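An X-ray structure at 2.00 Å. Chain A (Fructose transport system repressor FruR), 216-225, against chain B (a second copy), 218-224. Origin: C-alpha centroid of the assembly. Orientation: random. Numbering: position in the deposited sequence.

Chain A 216-225: DNQLLDFLPL
Chain B 218-224: QLLDFLP

No hydrogen bond crosses this contact between two copies of the same segment; leucine residues account for most of the 413 Å² buried between them. Like residues face each other, with CA–CA separations of 6.5 Å for Leu A219 and Leu B219 and 6.2 Å for Leu A223 and Leu B223. Residues 218–222 of chain A have helical phi/psi, from −56/−47 at Gln A218 to −99/−16 at Phe A222, whereas chain B is in a 3-10 segment through Gln B218, Leu B219 and Leu B220. Both chains then extend, at Leu A223 (−65/138) and Leu B223 (−68/134).

The side chains of Leu A219 and Leu B219 point toward the opposing stretch, but their rotamers differ: Leu A219 has chi1 m and chi2 −138°, Leu B219 is m,t. Leu A219 CD1 packs 3.5 Å from Leu B219 CB and 3.8 Å from Leu B220 CD1. Leu B219 CD1 lies 4.0 Å from Leu A223 CD1 and 3.6 Å from Asn A217 OD1, an oxygen already engaged by Leu A219 N at 2.8 Å.

Farther along, the exchange is reciprocal. Leu A223 (m,p) places CD2 4.1 Å from Phe B222 CB, oblique to that ring, while Leu B223 (m,t) brings CD2 within 3.8 Å of Phe A222 CB. Both phenylalanines (chi1 m) start toward the partner, yet their rings lead away. Pro A224 CD closes against Phe B222 O at 3.7 Å.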

ATOM      1  N   ASP A 216       2.709   7.941  -8.163  1.00 39.33           N
ATOM      2  CA  ASP A 216       3.267   7.132  -9.240  1.00 40.61           C
ATOM      3  C   ASP A 216       2.977   5.648  -9.015  1.00 42.20           C
ATOM      4  O   ASP A 216       2.565   5.243  -7.927  1.00 42.75           O
ATOM      5  CB  ASP A 216       4.779   7.364  -9.330  1.00 40.34           C
ATOM      6  CG  ASP A 216       5.389   6.797 -10.601  1.00 41.62           C
ATOM      7  OD1 ASP A 216       4.657   6.619 -11.597  1.00 41.85           O
ATOM      8  OD2 ASP A 216       6.613   6.537 -10.606  1.00 39.50           O
ATOM      9  N   ASN A 217       3.186   4.845 -10.054  1.00 42.61           N
ATOM     10  CA  ASN A 217       3.029   3.394  -9.966  1.00 39.60           C
ATOM     11  C   ASN A 217       3.874   2.721 -11.032  1.00 40.91           C
ATOM     12  O   ASN A 217       4.009   3.241 -12.139  1.00 41.92           O
ATOM     13  CB  ASN A 217       1.562   2.987 -10.138  1.00 38.17           C
ATOM     14  CG  ASN A 217       1.343   1.488  -9.964  1.00 39.24           C
ATOM     15  OD1 ASN A 217       1.659   0.687 -10.855  1.00 28.17           O
ATOM     16  ND2 ASN A 217       0.792   1.103  -8.816  1.00 31.94           N
ATOM     17  N   GLN A 218       4.434   1.562 -10.707  1.00 45.46           N
ATOM     18  CA  GLN A 218       5.327   0.879 -11.633  1.00 43.15           C
ATOM     19  C   GLN A 218       4.672   0.631 -12.984  1.00 40.11           C
ATOM     20  O   GLN A 218       5.272   0.896 -14.030  1.00 47.12           O
ATOM     21  CB  GLN A 218       5.807  -0.453 -11.059  1.00 45.66           C
ATOM     22  CG  GLN A 218       6.831  -1.150 -11.951  1.00 44.21           C
ATOM     23  CD  GLN A 218       6.677  -2.657 -11.955  1.00 44.88           C
ATOM     24  OE1 GLN A 218       5.795  -3.207 -11.295  1.00 46.08           O
ATOM     25  NE2 GLN A 218       7.536  -3.336 -12.707  1.00 43.33           N
ATOM     26  N   LEU A 219       3.445   0.122 -12.963  1.00 31.81           N
ATOM     27  CA  LEU A 219       2.783  -0.284 -14.203  1.00 41.75           C
ATOM     28  C   LEU A 219       2.611   0.874 -15.184  1.00 43.82           C
ATOM     29  O   LEU A 219       2.513   0.656 -16.393  1.00 42.95           O
ATOM     30  CB  LEU A 219       1.440  -0.977 -13.933  1.00 42.66           C
ATOM     31  CG  LEU A 219       1.422  -2.417 -13.394  1.00 46.43           C
ATOM     32  CD1 LEU A 219       0.349  -3.237 -14.105  1.00 46.83           C
ATOM     33  CD2 LEU A 219       2.775  -3.093 -13.532  1.00 46.63           C
ATOM     34  N   LEU A 220       2.595   2.100 -14.664  1.00 43.90           N
ATOM     35  CA  LEU A 220       2.559   3.285 -15.516  1.00 42.51           C
ATOM     36  C   LEU A 220       3.618   3.222 -16.625  1.00 45.99           C
ATOM     37  O   LEU A 220       3.440   3.803 -17.692  1.00 51.93           O
ATOM     38  CB  LEU A 220       2.704   4.567 -14.683  1.00 39.31           C
ATOM     39  CG  LEU A 220       1.514   4.922 -13.779  1.00 39.15           C
ATOM     40  CD1 LEU A 220       1.778   6.172 -12.943  1.00 37.04           C
ATOM     41  CD2 LEU A 220       0.246   5.097 -14.602  1.00 37.56           C
ATOM     42  N   ASP A 221       4.710   2.503 -16.381  1.00 44.73           N
ATOM     43  CA  ASP A 221       5.750   2.331 -17.394  1.00 50.84           C
ATOM     44  C   ASP A 221       5.305   1.411 -18.532  1.00 54.61           C
ATOM     45  O   ASP A 221       5.808   1.509 -19.652  1.00 57.11           O
ATOM     46  CB  ASP A 221       7.028   1.775 -16.763  1.00 57.45           C
ATOM     47  CG  ASP A 221       7.650   2.728 -15.762  1.00 64.67           C
ATOM     48  OD1 ASP A 221       8.166   2.241 -14.735  1.00 69.65           O
ATOM     49  OD2 ASP A 221       7.626   3.956 -15.999  1.00 62.97           O
ATOM     50  N   PHE A 222       4.366   0.516 -18.243  1.00 53.08           N
ATOM     51  CA  PHE A 222       3.979  -0.515 -19.201  1.00 53.75           C
ATOM     52  C   PHE A 222       2.710  -0.200 -20.002  1.00 53.35           C
ATOM     53  O   PHE A 222       2.447  -0.836 -21.026  1.00 50.94           O
ATOM     54  CB  PHE A 222       3.847  -1.873 -18.503  1.00 49.47           C
ATOM     55  CG  PHE A 222       4.954  -2.163 -17.524  1.00 46.15           C
ATOM     56  CD1 PHE A 222       4.664  -2.562 -16.230  1.00 44.31           C
ATOM     57  CD2 PHE A 222       6.282  -2.019 -17.890  1.00 48.07           C
ATOM     58  CE1 PHE A 222       5.679  -2.825 -15.322  1.00 44.34           C
ATOM     59  CE2 PHE A 222       7.301  -2.278 -16.984  1.00 46.73           C
ATOM     60  CZ  PHE A 222       6.998  -2.683 -15.701  1.00 39.79           C
ATOM     61  N   LEU A 223       1.926   0.774 -19.542  1.00 49.17           N
ATOM     62  CA  LEU A 223       0.684   1.127 -20.225  1.00 46.93           C
ATOM     63  C   LEU A 223       0.934   1.691 -21.615  1.00 50.42           C
ATOM     64  O   LEU A 223       1.841   2.503 -21.812  1.00 48.57           O
ATOM     65  CB  LEU A 223      -0.133   2.142 -19.418  1.00 53.35           C
ATOM     66  CG  LEU A 223      -0.891   1.674 -18.176  1.00 56.81           C
ATOM     67  CD1 LEU A 223       0.003   1.751 -16.968  1.00 60.28           C
ATOM     68  CD2 LEU A 223      -2.129   2.527 -17.956  1.00 55.98           C
ATOM     69  N   PRO A 224       0.107   1.277 -22.587  1.00 53.34           N
ATOM     70  CA  PRO A 224       0.159   1.884 -23.919  1.00 55.67           C
ATOM     71  C   PRO A 224      -0.090   3.385 -23.811  1.00 52.08           C
ATOM     72  O   PRO A 224       0.262   4.139 -24.718  1.00 47.04           O
ATOM     73  CB  PRO A 224      -0.997   1.204 -24.662  1.00 54.92           C
ATOM     74  CG  PRO A 224      -1.901   0.694 -23.588  1.00 56.99           C
ATOM     75  CD  PRO A 224      -0.993   0.306 -22.464  1.00 55.02           C
ATOM     76  N   LEU A 225      -0.699   3.803 -22.703  1.00 48.98           N
ATOM     77  CA  LEU A 225      -0.947   5.217 -22.442  1.00 46.19           C
ATOM     78  C   LEU A 225       0.060   5.778 -21.444  1.00 38.34           C
ATOM     79  O   LEU A 225       0.043   5.418 -20.268  1.00 40.15           O
ATOM     80  CB  LEU A 225      -2.365   5.426 -21.910  1.00 44.79           C
ATOM     81  CG  LEU A 225      -2.741   6.884 -21.637  1.00 44.08           C
ATOM     82  CD1 LEU A 225      -2.901   7.647 -22.946  1.00 42.36           C
ATOM     83  CD2 LEU A 225      -4.011   6.970 -20.807  1.00 44.58           C
TER
ATOM     84  N   GLN B 218      -5.077  -3.248 -10.322  1.00 29.43           N
ATOM     85  CA  GLN B 218      -5.984  -2.588 -11.246  1.00 32.64           C
ATOM     86  C   GLN B 218      -5.387  -2.436 -12.642  1.00 33.00           C
ATOM     87  O   GLN B 218      -6.065  -2.659 -13.644  1.00 36.12           O
ATOM     88  CB  GLN B 218      -6.357  -1.212 -10.695  1.00 37.58           C
ATOM     89  CG  GLN B 218      -7.112  -0.342 -11.667  1.00 39.93           C
ATOM     90  CD  GLN B 218      -7.277   1.076 -11.161  1.00 35.55           C
ATOM     91  OE1 GLN B 218      -6.499   1.548 -10.334  1.00 35.01           O
ATOM     92  NE2 GLN B 218      -8.293   1.764 -11.658  1.00 35.22           N
ATOM     93  N   LEU B 219      -4.117  -2.056 -12.705  1.00 37.10           N
ATOM     94  CA  LEU B 219      -3.501  -1.732 -13.986  1.00 44.95           C
ATOM     95  C   LEU B 219      -3.291  -2.966 -14.870  1.00 44.65           C
ATOM     96  O   LEU B 219      -2.987  -2.842 -16.056  1.00 46.07           O
ATOM     97  CB  LEU B 219      -2.205  -0.931 -13.792  1.00 46.41           C
ATOM     98  CG  LEU B 219      -2.340   0.344 -12.954  1.00 44.11           C
ATOM     99  CD1 LEU B 219      -1.129   1.249 -13.132  1.00 40.94           C
ATOM    100  CD2 LEU B 219      -3.609   1.093 -13.318  1.00 49.25           C
ATOM    101  N   LEU B 220      -3.473  -4.152 -14.295  1.00 42.03           N
ATOM    102  CA  LEU B 220      -3.462  -5.385 -15.075  1.00 41.05           C
ATOM    103  C   LEU B 220      -4.575  -5.376 -16.126  1.00 45.65           C
ATOM    104  O   LEU B 220      -4.492  -6.073 -17.137  1.00 42.05           O
ATOM    105  CB  LEU B 220      -3.621  -6.603 -14.162  1.00 39.45           C
ATOM    106  CG  LEU B 220      -2.409  -7.519 -13.972  1.00 44.56           C
ATOM    107  CD1 LEU B 220      -1.143  -6.708 -13.745  1.00 46.08           C
ATOM    108  CD2 LEU B 220      -2.643  -8.499 -12.828  1.00 42.65           C
ATOM    109  N   ASP B 221      -5.618  -4.588 -15.879  1.00 44.39           N
ATOM    110  CA  ASP B 221      -6.733  -4.473 -16.813  1.00 45.03           C
ATOM    111  C   ASP B 221      -6.315  -3.765 -18.100  1.00 44.63           C
ATOM    112  O   ASP B 221      -6.978  -3.892 -19.126  1.00 42.13           O
ATOM    113  CB  ASP B 221      -7.905  -3.725 -16.170  1.00 47.97           C
ATOM    114  CG  ASP B 221      -8.660  -4.570 -15.157  1.00 54.77           C
ATOM    115  OD1 ASP B 221      -8.952  -5.747 -15.452  1.00 56.82           O
ATOM    116  OD2 ASP B 221      -8.974  -4.047 -14.067  1.00 59.83           O
ATOM    117  N   PHE B 222      -5.213  -3.021 -18.032  1.00 41.32           N
ATOM    118  CA  PHE B 222      -4.745  -2.218 -19.157  1.00 40.35           C
ATOM    119  C   PHE B 222      -3.520  -2.819 -19.845  1.00 43.18           C
ATOM    120  O   PHE B 222      -3.074  -2.319 -20.881  1.00 43.21           O
ATOM    121  CB  PHE B 222      -4.418  -0.798 -18.695  1.00 38.45           C
ATOM    122  CG  PHE B 222      -5.591  -0.064 -18.110  1.00 40.82           C
ATOM    123  CD1 PHE B 222      -6.357   0.779 -18.897  1.00 45.25           C
ATOM    124  CD2 PHE B 222      -5.922  -0.211 -16.775  1.00 41.50           C
ATOM    125  CE1 PHE B 222      -7.437   1.461 -18.364  1.00 46.29           C
ATOM    126  CE2 PHE B 222      -6.999   0.467 -16.235  1.00 45.50           C
ATOM    127  CZ  PHE B 222      -7.758   1.304 -17.033  1.00 47.09           C
ATOM    128  N   LEU B 223      -2.966  -3.872 -19.254  1.00 42.07           N
ATOM    129  CA  LEU B 223      -1.832  -4.572 -19.849  1.00 42.50           C
ATOM    130  C   LEU B 223      -2.244  -5.286 -21.126  1.00 43.56           C
ATOM    131  O   LEU B 223      -3.272  -5.962 -21.155  1.00 50.03           O
ATOM    132  CB  LEU B 223      -1.250  -5.601 -18.877  1.00 45.37           C
ATOM    133  CG  LEU B 223      -0.142  -5.173 -17.921  1.00 47.28           C
ATOM    134  CD1 LEU B 223       0.529  -6.412 -17.356  1.00 48.56           C
ATOM    135  CD2 LEU B 223       0.869  -4.299 -18.634  1.00 45.25           C
ATOM    136  N   PRO B 224      -1.440  -5.141 -22.189  1.00 47.21           N
ATOM    137  CA  PRO B 224      -1.645  -5.921 -23.413  1.00 48.40           C
ATOM    138  C   PRO B 224      -1.431  -7.399 -23.110  1.00 46.75           C
ATOM    139  O   PRO B 224      -2.121  -8.264 -23.648  1.00 47.24           O
ATOM    140  CB  PRO B 224      -0.539  -5.413 -24.343  1.00 49.74           C
ATOM    141  CG  PRO B 224      -0.161  -4.080 -23.802  1.00 48.14           C
ATOM    142  CD  PRO B 224      -0.326  -4.188 -22.323  1.00 44.52           C
TER